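Local coordinates for protein cellulase, glycosyl hydrolase family 5, TPS linker, domain X (Spirochaeta thermophila, PDB 5E9P) that binds cellulose, probably its crystalline surfaces, and xylan through a type A, jelly-roll carbohydrate-binding module of family 64, at residues Y13-G17 / Y74-S79. Numbering follows the deposited sequence.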
loop_
_atom_site.group_PDB
_atom_site.type_symbol
_atom_site.label_atom_id
_atom_site.label_comp_id
_atom_site.label_asym_id
_atom_site.label_seq_id
_atom_site.Cartn_x
_atom_site.Cartn_y
_atom_site.Cartn_z
ATOM N N TYR A 13 6.506 -7.110 1.392
ATOM C CA TYR A 13 7.668 -6.600 2.049
ATOM C C TYR A 13 7.568 -6.797 3.551
ATOM O O TYR A 13 6.496 -6.593 4.119
ATOM C CB TYR A 13 7.863 -5.102 1.700
ATOM C CG TYR A 13 9.078 -4.507 2.351
ATOM C CD1 TYR A 13 10.361 -4.736 1.850
ATOM C CD2 TYR A 13 8.973 -3.733 3.480
ATOM C CE1 TYR A 13 11.479 -4.234 2.482
ATOM C CE2 TYR A 13 10.084 -3.232 4.125
ATOM C CZ TYR A 13 11.349 -3.463 3.604
ATOM O OH TYR A 13 12.433 -2.952 4.271
ATOM N N ASP A 14 8.666 -7.159 4.183
ATOM C CA ASP A 14 8.730 -7.277 5.651
ATOM C C ASP A 14 9.978 -6.628 6.135
ATOM O O ASP A 14 11.083 -7.128 5.832
ATOM C CB ASP A 14 8.681 -8.729 6.091
ATOM C CG ASP A 14 7.345 -9.372 5.754
ATOM O OD1 ASP A 14 7.172 -9.897 4.631
ATOM O OD2 ASP A 14 6.447 -9.363 6.609
ATOM N N GLY A 15 9.905 -5.514 6.867
ATOM C CA GLY A 15 11.103 -4.857 7.295
ATOM C C GLY A 15 10.887 -3.527 7.957
ATOM O O GLY A 15 9.820 -2.923 7.952
ATOM N N ALA A 16 11.923 -3.006 8.500
ATOM C CA ALA A 16 12.023 -1.696 9.044
ATOM C C ALA A 16 12.314 -0.644 7.994
ATOM O O ALA A 16 12.999 -0.878 7.003
ATOM C CB ALA A 16 13.150 -1.678 10.065
ATOM N N GLY A 17 11.856 0.562 8.247
ATOM C CA GLY A 17 12.199 1.741 7.498
ATOM C C GLY A 17 10.999 2.540 6.979
ATOM O O GLY A 17 9.852 2.233 7.282
ATOM N N TYR A 74 4.931 3.998 3.527
ATOM C CA TYR A 74 5.112 2.976 4.558
ATOM C C TYR A 74 6.109 3.471 5.576
ATOM O O TYR A 74 7.199 3.963 5.241
ATOM C CB TYR A 74 5.685 1.730 3.860
ATOM C CG TYR A 74 6.142 0.551 4.683
ATOM C CD1 TYR A 74 7.331 0.545 5.411
ATOM C CD2 TYR A 74 5.423 -0.641 4.673
ATOM C CE1 TYR A 74 7.788 -0.553 6.056
ATOM C CE2 TYR A 74 5.900 -1.761 5.336
ATOM C CZ TYR A 74 7.075 -1.728 6.018
ATOM O OH TYR A 74 7.460 -2.892 6.673
ATOM N N LYS A 75 5.806 3.250 6.873
ATOM C CA LYS A 75 6.789 3.437 7.934
ATOM C C LYS A 75 6.674 2.331 8.939
ATOM O O LYS A 75 5.596 2.080 9.486
ATOM C CB LYS A 75 6.540 4.756 8.679
ATOM C CG LYS A 75 6.661 6.046 7.920
ATOM C CD LYS A 75 6.396 7.304 8.643
ATOM C CE LYS A 75 7.482 7.634 9.636
ATOM N NZ LYS A 75 7.119 8.982 10.295
ATOM N N SER A 76 7.809 1.675 9.233
ATOM C CA SER A 76 7.925 0.691 10.267
ATOM C C SER A 76 9.143 0.993 11.133
ATOM O O SER A 76 10.227 1.182 10.610
ATOM C CB SER A 76 8.110 -0.738 9.716
ATOM O OG SER A 76 8.206 -1.632 10.798
ATOM N N GLY A 77 8.975 0.899 12.427
ATOM C CA GLY A 77 10.050 0.985 13.371
ATOM C C GLY A 77 10.614 -0.289 13.849
ATOM O O GLY A 77 11.561 -0.308 14.648
ATOM N N VAL A 78 10.101 -1.396 13.306
ATOM C CA VAL A 78 10.530 -2.742 13.754
ATOM C C VAL A 78 10.861 -3.618 12.581
ATOM O O VAL A 78 10.385 -3.435 11.401
ATOM C CB VAL A 78 9.455 -3.427 14.601
ATOM C CG1 VAL A 78 9.196 -2.653 15.878
ATOM C CG2 VAL A 78 8.142 -3.527 13.944
ATOM N N SER A 79 11.568 -4.694 12.918
ATOM C CA SER A 79 11.976 -5.570 11.935
ATOM C C SER A 79 10.865 -6.305 11.178
ATOM O O SER A 79 10.987 -6.799 10.015
ATOM C CB SER A 79 12.837 -6.626 12.804
ATOM O OG SER A 79 12.936 -7.736 12.091
HETATM O O HOH W 1 11.839 -8.809 8.118
#
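Gly17 and Ser76 pair as antiparallel, hydrogen-bonded residues at the ends of strands 17-23 and 70-76. Gly17 N donates to Ser76 O, and Ser76 N returns a bond to Gly17 O, 2.9 Å away; both bonds are nearly straight. Gly17 O also meets Lys75 CA in a CA-H...O contact. Past Ser76 the chain leaves strand 70-76 as a loop, and residues 15-16, ahead of Gly17, are loop as well. Gly15 CA approaches Ser79 O at 3.3 Å, and a water donates to both Asp14 O and Ser79 O.

Tyr74 carries the side-chain part. Its CG is anti to the backbone N (chi1 173°), which sends the ring toward segment 13-17. Tyr74 OH donates to Gly15 O over 2.7 Å, in the carbonyl plane and on a lone pair. The carbonyl oxygen lies at the edge of the Tyr74 ring. Tyr13 brings its CD2-CE2 edge toward the Tyr74 face in an offset edge-to-face pair, with centroids 5.5 Å apart and planes at 79°. Tyr13 CD2 is 3.8 Å from Tyr74 CZ. Ser76 CB packs against Gly15 O at 3.3 Å, while Ser76 OG donates to Val78 O two residues on, a 2.9 Å bond within segment 74-79. Ala16 CB rests near Val78 O at 3.5 Å.

A phenylalanine in place of Tyr74 would probably leave Gly15 O without its hydroxyl donor and the 15-16 loop less firmly held.

Strand 11-14 belongs to one sheet of the jelly roll, and strands 17-23 and 70-76 to the other. Tyr13 and Tyr74 both touch Val83. The contact therefore ties the crossing between the sheets to strand 70-76, by two backbone bonds, the hydroxyl of the buried Tyr74 and an aromatic pair.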